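Local coordinates for protein STIV B116 (Sulfolobus turreted icosahedral virus, PDB 2J85) that probably binds DNA, as a small dimeric alpha/beta protein of a family highly conserved in diverse crenarchaeal viruses, at residues F18-T23 and M75-E80; L27-F32 and E100-Y105; S53-V58 and T64-N69. All coordinates share one frame; numbering follows the deposited sequence.

In this small mixed alpha/beta domain, interactions 1 and 3 are partly buried, interaction 2 is at the surface, and none is wholly core. Interaction 1 lies at one end of the sheet, about 26 Å between centres from each of the others. It joins a turn to the strand that pairs with the second subunit, and it is small and polar. Interaction 2 joins two helices, where a glutamate chain lies on a tyrosine ring. Interaction 3 is mostly apolar: helix 52-62 packs on the loop that follows it. Interactions 2 and 3 touch where I101 CD1 packs on L57 O. Strand 20-27 runs into helix 29-41, so 18-23 and 27-32 lie at the two ends of that strand.

Interaction 1. Residues F18-T23 and M75-E80; sequences FPTTIT and MNEGDE
A type I beta turn, N76 to D79, meets the start of strand 20-27 through E77 and T20. The turn leads into strand 80-86 of the mixed sheet. Strand 20-27 is the outer strand on its side of the sheet within the chain. T20 to T23 pair antiparallel with a strand of the second subunit, so the sheet continues through the dimer.

The contact is light. E77 takes the second position of the turn, and its side chain ends near the strand. Its CG is anti to the backbone N (chi1 -160°), and the chain then bends at chi2, which brings the carboxylate to T20. T20 and E77 run past each other in opposite directions. T20 OG1 gives a weak hydrogen bond to E77 OE1 at 3.3 Å. The other oxygen, E77 OE2, is 3.8 Å from the same T20 OG1. This one weak bond probably holds the carboxylate only loosely. T20 and E77 also both rest on H117 of strand 110-117, which bridges the two segments. T21 takes little part: its OG1 bonds to T23 OG1 of the second subunit.

The turn has its own polar support. D79 N bonds to N76 O, although the position of that oxygen is less certain. D79 OD1 accepts from K3 N. N76 OD1 accepts from K16 NZ. The other carboxylate oxygen, D79 OD2, accepts from N76 N at 2.8 Å, with an N-H...O angle of 159°, and the donor stands above the carboxylate plane.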
loop_
_atom_site.group_PDB
_atom_site.type_symbol
_atom_site.label_atom_id
_atom_site.label_comp_id
_atom_site.label_asym_id
_atom_site.label_seq_id
_atom_site.Cartn_x
_atom_site.Cartn_y
_atom_site.Cartn_z
ATOM N N PHE A 18 -6.280 -14.043 -2.020
ATOM C CA PHE A 18 -7.418 -13.190 -2.383
ATOM C C PHE A 18 -8.630 -14.025 -2.760
ATOM O O PHE A 18 -8.481 -15.108 -3.289
ATOM C CB PHE A 18 -7.047 -12.287 -3.563
ATOM C CG PHE A 18 -5.768 -11.539 -3.359
ATOM C CD1 PHE A 18 -4.566 -12.095 -3.755
ATOM C CD2 PHE A 18 -5.771 -10.300 -2.723
ATOM C CE1 PHE A 18 -3.383 -11.418 -3.553
ATOM C CE2 PHE A 18 -4.606 -9.609 -2.520
ATOM C CZ PHE A 18 -3.395 -10.170 -2.933
ATOM N N PRO A 19 -9.838 -13.535 -2.464
ATOM C CA PRO A 19 -10.087 -12.260 -1.783
ATOM C C PRO A 19 -9.717 -12.313 -0.311
ATOM O O PRO A 19 -9.767 -13.375 0.282
ATOM C CB PRO A 19 -11.591 -12.053 -1.945
ATOM C CG PRO A 19 -12.149 -13.455 -2.096
ATOM C CD PRO A 19 -11.080 -14.262 -2.787
ATOM N N THR A 20 -9.328 -11.174 0.261
ATOM C CA THR A 20 -9.201 -11.063 1.710
ATOM C C THR A 20 -9.782 -9.738 2.252
ATOM O O THR A 20 -9.964 -8.769 1.518
ATOM C CB THR A 20 -7.729 -11.282 2.158
ATOM O OG1 THR A 20 -7.663 -11.300 3.586
ATOM C CG2 THR A 20 -6.778 -10.192 1.595
ATOM N N THR A 21 -10.081 -9.719 3.543
ATOM C CA THR A 21 -10.752 -8.589 4.190
ATOM C C THR A 21 -9.932 -8.223 5.422
ATOM O O THR A 21 -9.707 -9.061 6.298
ATOM C CB THR A 21 -12.229 -8.955 4.568
ATOM O OG1 THR A 21 -12.932 -9.353 3.383
ATOM C CG2 THR A 21 -12.973 -7.780 5.205
ATOM N N ILE A 22 -9.458 -6.983 5.461
ATOM C CA ILE A 22 -8.586 -6.535 6.523
ATOM C C ILE A 22 -9.091 -5.255 7.160
ATOM O O ILE A 22 -9.774 -4.439 6.521
ATOM C CB ILE A 22 -7.145 -6.331 6.012
ATOM C CG1 ILE A 22 -7.099 -5.324 4.845
ATOM C CG2 ILE A 22 -6.554 -7.696 5.590
ATOM C CD1 ILE A 22 -5.649 -4.870 4.435
ATOM N N THR A 23 -8.765 -5.099 8.432
ATOM C CA THR A 23 -9.103 -3.922 9.158
ATOM C C THR A 23 -7.799 -3.188 9.435
ATOM O O THR A 23 -6.760 -3.794 9.721
ATOM C CB THR A 23 -9.908 -4.258 10.444
ATOM O OG1 THR A 23 -11.182 -4.827 10.076
ATOM C CG2 THR A 23 -10.121 -3.011 11.304
HETATM N N MSE A 75 1.516 -12.241 4.598
HETATM C CA MSE A 75 0.628 -12.439 5.733
HETATM C C MSE A 75 -0.423 -13.502 5.455
HETATM O O MSE A 75 -1.126 -13.462 4.417
HETATM C CB MSE A 75 -0.077 -11.136 6.101
HETATM C CG MSE A 75 0.746 -10.205 6.935
HETATM SE SE MSE A 75 -0.146 -8.455 7.047
HETATM C CE MSE A 75 -1.726 -8.842 8.123
ATOM N N ASN A 76 -0.526 -14.435 6.400
ATOM C CA ASN A 76 -1.632 -15.367 6.460
ATOM C C ASN A 76 -2.813 -14.708 7.139
ATOM O O ASN A 76 -2.708 -13.603 7.661
ATOM C CB ASN A 76 -1.218 -16.630 7.214
ATOM C CG ASN A 76 -0.064 -17.353 6.530
ATOM O OD1 ASN A 76 -0.182 -17.791 5.378
ATOM N ND2 ASN A 76 1.071 -17.458 7.229
ATOM N N GLU A 77 -3.936 -15.403 7.138
ATOM C CA GLU A 77 -5.165 -14.871 7.697
ATOM C C GLU A 77 -5.068 -14.637 9.232
ATOM O O GLU A 77 -5.775 -13.791 9.780
ATOM C CB GLU A 77 -6.329 -15.800 7.313
ATOM C CG GLU A 77 -7.735 -15.189 7.398
ATOM C CD GLU A 77 -8.021 -14.113 6.347
ATOM O OE1 GLU A 77 -7.567 -14.225 5.181
ATOM O OE2 GLU A 77 -8.735 -13.154 6.696
ATOM N N GLY A 78 -4.160 -15.340 9.910
ATOM C CA GLY A 78 -3.956 -15.135 11.354
ATOM C C GLY A 78 -2.886 -14.104 11.758
ATOM O O GLY A 78 -2.681 -13.865 12.955
ATOM N N ASP A 79 -2.214 -13.520 10.758
ATOM C CA ASP A 79 -1.159 -12.535 10.953
ATOM C C ASP A 79 -1.667 -11.110 10.883
ATOM O O ASP A 79 -2.717 -10.814 10.292
ATOM C CB ASP A 79 -0.085 -12.664 9.877
ATOM C CG ASP A 79 0.548 -14.053 9.832
ATOM O OD1 ASP A 79 0.611 -14.755 10.872
ATOM O OD2 ASP A 79 0.987 -14.433 8.735
ATOM N N GLU A 80 -0.882 -10.228 11.488
ATOM C CA GLU A 80 -1.146 -8.800 11.480
ATOM C C GLU A 80 0.152 -8.041 11.230
ATOM O O GLU A 80 1.228 -8.610 11.238
ATOM C CB GLU A 80 -1.843 -8.352 12.775
ATOM C CG GLU A 80 -1.182 -8.766 14.045
ATOM C CD GLU A 80 -1.500 -7.817 15.213
ATOM O OE1 GLU A 80 -1.550 -6.585 14.978
ATOM O OE2 GLU A 80 -1.657 -8.294 16.363
#

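Interaction 2. Residues L27-F32 and E100-Y105; sequences LDEEDF and EIKDMY
E29 turns its CG anti to its own carbonyl carbon (chi1 -76°) and runs extended from there. Y105 has CG anti to the backbone N (chi1 172°). These torsions lay the E29 chain over one face of the Y105 ring. E29 CG sits 3.6 Å from the ring centroid and only 4° off the ring normal, a CH-pi contact. Beyond it, the position of the carboxylate against the ring is doubtful.

The ring reaches from helix 98-106 to the first turn of helix 29-41. Its far end meets the residue before that first turn: Y105 OH lies 3.3 Å from D28 CB. D28 is the N-cap of helix 29-41. Its OD1 accepts from D31 N at 2.9 Å, with the donor almost in line with the C-O bond. Inward of the contact, E29 also packs on F112 of strand 110-117 and on L61 of helix 52-62.

K102 passes obliquely by the E29 carboxylate with its aliphatic carbons. As modelled, K102 NZ stays beyond salt-bridge distance of that carboxylate, whose oxygens are not securely placed. K102 NZ forms a long, weak ion pair with D98.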
loop_
_atom_site.group_PDB
_atom_site.type_symbol
_atom_site.label_atom_id
_atom_site.label_comp_id
_atom_site.label_asym_id
_atom_site.label_seq_id
_atom_site.Cartn_x
_atom_site.Cartn_y
_atom_site.Cartn_z
ATOM N N LEU A 27 -2.837 4.332 14.880
ATOM C CA LEU A 27 -2.338 4.230 16.271
ATOM C C LEU A 27 -1.649 5.522 16.672
ATOM O O LEU A 27 -1.045 6.180 15.822
ATOM C CB LEU A 27 -1.314 3.103 16.413
ATOM C CG LEU A 27 -1.789 1.674 16.204
ATOM C CD1 LEU A 27 -0.640 0.667 16.342
ATOM C CD2 LEU A 27 -2.981 1.320 17.149
ATOM N N ASP A 28 -1.720 5.887 17.952
ATOM C CA ASP A 28 -0.841 6.955 18.462
ATOM C C ASP A 28 0.484 6.319 18.843
ATOM O O ASP A 28 0.613 5.107 18.796
ATOM C CB ASP A 28 -1.466 7.773 19.614
ATOM C CG ASP A 28 -1.772 6.936 20.866
ATOM O OD1 ASP A 28 -1.125 5.904 21.131
ATOM O OD2 ASP A 28 -2.700 7.321 21.582
ATOM N N GLU A 29 1.478 7.134 19.162
ATOM C CA GLU A 29 2.818 6.642 19.494
ATOM C C GLU A 29 2.827 5.609 20.590
ATOM O O GLU A 29 3.490 4.568 20.461
ATOM C CB GLU A 29 3.686 7.769 20.015
ATOM C CG GLU A 29 4.203 8.720 18.979
ATOM C CD GLU A 29 5.187 9.722 19.605
ATOM O OE1 GLU A 29 6.215 9.261 20.181
ATOM O OE2 GLU A 29 4.907 10.945 19.560
ATOM N N GLU A 30 2.154 5.937 21.694
ATOM C CA GLU A 30 2.157 5.101 22.876
ATOM C C GLU A 30 1.635 3.698 22.549
ATOM O O GLU A 30 2.234 2.715 22.962
ATOM C CB GLU A 30 1.351 5.728 24.032
ATOM C CG GLU A 30 1.509 4.923 25.347
ATOM C CD GLU A 30 1.054 5.632 26.627
ATOM O OE1 GLU A 30 0.579 6.794 26.576
ATOM O OE2 GLU A 30 1.193 5.003 27.709
ATOM N N ASP A 31 0.530 3.615 21.801
ATOM C CA ASP A 31 -0.097 2.328 21.513
ATOM C C ASP A 31 0.731 1.516 20.530
ATOM O O ASP A 31 0.836 0.296 20.633
ATOM C CB ASP A 31 -1.524 2.534 21.007
ATOM C CG ASP A 31 -2.422 3.158 22.064
ATOM O OD1 ASP A 31 -1.939 3.449 23.166
ATOM O OD2 ASP A 31 -3.605 3.360 21.812
ATOM N N PHE A 32 1.354 2.207 19.588
ATOM C CA PHE A 32 2.288 1.546 18.699
ATOM C C PHE A 32 3.469 0.899 19.470
ATOM O O PHE A 32 3.802 -0.298 19.254
ATOM C CB PHE A 32 2.815 2.542 17.659
ATOM C CG PHE A 32 3.965 2.016 16.830
ATOM C CD1 PHE A 32 3.718 1.231 15.698
ATOM C CD2 PHE A 32 5.278 2.338 17.163
ATOM C CE1 PHE A 32 4.768 0.775 14.890
ATOM C CE2 PHE A 32 6.348 1.893 16.387
ATOM C CZ PHE A 32 6.097 1.101 15.230
ATOM N N GLU A 100 12.963 15.841 18.280
ATOM C CA GLU A 100 12.848 15.875 16.821
ATOM C C GLU A 100 11.813 14.874 16.284
ATOM O O GLU A 100 11.030 15.195 15.392
ATOM C CB GLU A 100 14.207 15.593 16.181
ATOM C CG GLU A 100 15.236 16.679 16.417
ATOM C CD GLU A 100 16.616 16.280 15.937
ATOM O OE1 GLU A 100 16.714 15.703 14.831
ATOM O OE2 GLU A 100 17.599 16.541 16.670
ATOM N N ILE A 101 11.821 13.665 16.836
ATOM C CA ILE A 101 10.889 12.612 16.431
ATOM C C ILE A 101 9.438 12.988 16.758
ATOM O O ILE A 101 8.528 12.740 15.958
ATOM C CB ILE A 101 11.242 11.267 17.107
ATOM C CG1 ILE A 101 12.602 10.761 16.613
ATOM C CG2 ILE A 101 10.165 10.215 16.828
ATOM C CD1 ILE A 101 13.161 9.623 17.437
ATOM N N LYS A 102 9.235 13.597 17.925
ATOM C CA LYS A 102 7.902 14.031 18.349
ATOM C C LYS A 102 7.429 15.311 17.651
ATOM O O LYS A 102 6.225 15.590 17.628
ATOM C CB LYS A 102 7.837 14.177 19.874
ATOM C CG LYS A 102 7.911 12.830 20.610
ATOM C CD LYS A 102 6.998 12.791 21.832
ATOM C CE LYS A 102 7.064 11.444 22.549
ATOM N NZ LYS A 102 8.167 11.366 23.542
ATOM N N ASP A 103 8.362 16.082 17.090
ATOM C CA ASP A 103 8.005 17.187 16.192
ATOM C C ASP A 103 7.427 16.618 14.897
ATOM O O ASP A 103 6.318 16.970 14.498
ATOM C CB ASP A 103 9.220 18.067 15.871
ATOM C CG ASP A 103 9.539 19.066 16.976
ATOM O OD1 ASP A 103 8.794 19.103 17.988
ATOM O OD2 ASP A 103 10.538 19.820 16.827
HETATM N N MSE A 104 8.192 15.736 14.254
HETATM C CA MSE A 104 7.741 15.040 13.058
HETATM C C MSE A 104 6.365 14.438 13.279
HETATM O O MSE A 104 5.473 14.582 12.437
HETATM C CB MSE A 104 8.718 13.929 12.687
HETATM C CG MSE A 104 10.009 14.434 12.100
HETATM SE SE MSE A 104 11.219 12.995 11.574
HETATM C CE MSE A 104 10.127 12.151 10.183
ATOM N N TYR A 105 6.193 13.779 14.425
ATOM C CA TYR A 105 4.927 13.120 14.744
ATOM C C TYR A 105 3.792 14.140 14.896
ATOM O O TYR A 105 2.735 13.978 14.277
ATOM C CB TYR A 105 5.063 12.240 15.994
ATOM C CG TYR A 105 3.752 11.670 16.487
ATOM C CD1 TYR A 105 3.082 10.678 15.776
ATOM C CD2 TYR A 105 3.180 12.126 17.671
ATOM C CE1 TYR A 105 1.867 10.155 16.234
ATOM C CE2 TYR A 105 1.978 11.608 18.143
ATOM C CZ TYR A 105 1.321 10.625 17.423
ATOM O OH TYR A 105 0.127 10.141 17.911
#

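Interaction 3. Residues S53-V58 and T64-N69; sequences STINLV and TQLQKN
I55 on helix 52-62 points its CB at the loop segment 64-69, and its branches divide the work. I55 CG2 comes within 3.1 Å of the backbone oxygen L66 O, a tight approach for a methyl group. CG1 lies beside the backbone N (chi1 -75°) and heads for the next part of the loop. It packs on the backbone of K68, with I55 CG1 to K68 CA at 3.8 Å. K68 CB lies alongside at 4.0 Å from the same I55 CG1. At the tip, a chi2 of -62° turns CD1 toward the leucine. I55 CD1 touches L66 CB at 3.8 Å and comes near Q67 O. I55 and L66 cross at about a right angle. One isoleucine thus meets three consecutive loop residues, L66 to K68.

One turn further along the helix, V58 carries the contact on. V58 CG1 meets the end of the leucine, L66 CD1, at 3.9 Å. L66 therefore touches I55 through its CB and V58 through a terminal methyl. T64 turns its hydroxyl toward the end of the same helix segment. T64 OG1 is 3.6 Å from V58 O and makes no hydrogen bond to it. The hydroxyl is bonded instead to N59 ND2.

Neighbouring elements cover the contact. L36 of helix 29-41 packs on V58 and T64. L40 packs on T64 and L66, and I84 of strand 80-86 lies against V58. C62, at the end of helix 52-62, is joined by a disulfide to C33 on helix 29-41. This is an irregular loop that runs back along the helix it follows, in roughly the opposite direction, within an alpha/beta fold whose helices pack on a mixed sheet.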
loop_
_atom_site.group_PDB
_atom_site.type_symbol
_atom_site.label_atom_id
_atom_site.label_comp_id
_atom_site.label_asym_id
_atom_site.label_seq_id
_atom_site.Cartn_x
_atom_site.Cartn_y
_atom_site.Cartn_z
ATOM N N SER A 53 17.963 3.781 9.450
ATOM C CA SER A 53 17.385 5.091 9.790
ATOM C C SER A 53 16.015 4.927 10.464
ATOM O O SER A 53 15.705 5.606 11.438
ATOM C CB SER A 53 17.248 5.984 8.549
ATOM O OG SER A 53 18.040 5.505 7.481
ATOM N N THR A 54 15.210 4.018 9.925
ATOM C CA THR A 54 13.877 3.748 10.444
ATOM C C THR A 54 13.991 2.975 11.747
ATOM O O THR A 54 13.306 3.280 12.720
ATOM C CB THR A 54 13.044 2.956 9.429
ATOM O OG1 THR A 54 13.067 3.639 8.167
ATOM C CG2 THR A 54 11.595 2.788 9.914
ATOM N N ILE A 55 14.880 1.988 11.762
ATOM C CA ILE A 55 15.214 1.254 12.979
ATOM C C ILE A 55 15.675 2.164 14.121
ATOM O O ILE A 55 15.205 2.028 15.232
ATOM C CB ILE A 55 16.284 0.176 12.679
ATOM C CG1 ILE A 55 15.637 -1.005 11.941
ATOM C CG2 ILE A 55 16.988 -0.292 13.965
ATOM C CD1 ILE A 55 14.551 -1.740 12.744
ATOM N N ASN A 56 16.591 3.084 13.848
ATOM C CA ASN A 56 17.063 4.015 14.880
ATOM C C ASN A 56 15.937 4.913 15.392
ATOM O O ASN A 56 15.818 5.128 16.590
ATOM C CB ASN A 56 18.229 4.885 14.394
ATOM C CG ASN A 56 19.496 4.083 14.067
ATOM O OD1 ASN A 56 20.386 4.589 13.375
ATOM N ND2 ASN A 56 19.572 2.837 14.533
ATOM N N LEU A 57 15.111 5.429 14.490
ATOM C CA LEU A 57 13.922 6.203 14.883
ATOM C C LEU A 57 12.973 5.419 15.814
ATOM O O LEU A 57 12.488 5.944 16.824
ATOM C CB LEU A 57 13.149 6.630 13.630
ATOM C CG LEU A 57 12.092 7.725 13.812
ATOM C CD1 LEU A 57 12.044 8.615 12.571
ATOM C CD2 LEU A 57 10.741 7.129 14.098
ATOM N N VAL A 58 12.698 4.166 15.461
ATOM C CA VAL A 58 11.785 3.332 16.247
ATOM C C VAL A 58 12.390 3.049 17.614
ATOM O O VAL A 58 11.695 3.121 18.632
ATOM C CB VAL A 58 11.432 2.006 15.501
ATOM C CG1 VAL A 58 10.643 1.057 16.399
ATOM C CG2 VAL A 58 10.640 2.317 14.218
ATOM N N THR A 64 13.248 0.449 22.191
ATOM C CA THR A 64 13.499 -0.909 21.760
ATOM C C THR A 64 14.957 -0.986 21.347
ATOM O O THR A 64 15.653 0.026 21.375
ATOM C CB THR A 64 12.543 -1.298 20.608
ATOM O OG1 THR A 64 12.497 -0.250 19.637
ATOM C CG2 THR A 64 11.140 -1.497 21.147
ATOM N N GLN A 65 15.429 -2.180 21.000
ATOM C CA GLN A 65 16.802 -2.345 20.535
ATOM C C GLN A 65 16.824 -3.201 19.280
ATOM O O GLN A 65 17.605 -4.155 19.168
ATOM C CB GLN A 65 17.679 -2.976 21.636
ATOM C CG GLN A 65 17.460 -2.373 23.009
ATOM C CD GLN A 65 18.639 -2.561 23.917
ATOM O OE1 GLN A 65 19.618 -3.210 23.548
ATOM N NE2 GLN A 65 18.564 -1.986 25.120
ATOM N N LEU A 66 15.957 -2.849 18.336
ATOM C CA LEU A 66 15.818 -3.588 17.089
ATOM C C LEU A 66 17.020 -3.349 16.225
ATOM O O LEU A 66 17.577 -2.258 16.223
ATOM C CB LEU A 66 14.566 -3.153 16.316
ATOM C CG LEU A 66 13.222 -3.368 17.026
ATOM C CD1 LEU A 66 12.131 -2.573 16.329
ATOM C CD2 LEU A 66 12.879 -4.846 17.119
ATOM N N GLN A 67 17.397 -4.390 15.488
ATOM C CA GLN A 67 18.374 -4.303 14.415
ATOM C C GLN A 67 17.631 -4.532 13.103
ATOM O O GLN A 67 16.604 -5.211 13.078
ATOM C CB GLN A 67 19.466 -5.345 14.625
ATOM C CG GLN A 67 20.421 -5.002 15.748
ATOM C CD GLN A 67 21.424 -6.119 16.049
ATOM O OE1 GLN A 67 21.392 -6.716 17.114
ATOM N NE2 GLN A 67 22.302 -6.403 15.106
ATOM N N LYS A 68 18.131 -3.949 12.017
ATOM C CA LYS A 68 17.469 -4.074 10.721
ATOM C C LYS A 68 17.403 -5.528 10.255
ATOM O O LYS A 68 18.274 -6.355 10.577
ATOM C CB LYS A 68 18.129 -3.191 9.645
ATOM C CG LYS A 68 19.585 -3.523 9.307
ATOM C CD LYS A 68 19.950 -2.959 7.949
ATOM C CE LYS A 68 21.441 -2.953 7.692
ATOM N NZ LYS A 68 21.775 -2.082 6.515
ATOM N N ASN A 69 16.356 -5.830 9.497
ATOM C CA ASN A 69 16.110 -7.183 9.048
ATOM C C ASN A 69 15.272 -7.135 7.778
ATOM O O ASN A 69 14.175 -6.577 7.787
ATOM C CB ASN A 69 15.400 -7.961 10.158
ATOM C CG ASN A 69 15.255 -9.446 9.854
ATOM O OD1 ASN A 69 16.173 -10.090 9.329
ATOM N ND2 ASN A 69 14.097 -10.004 10.208
#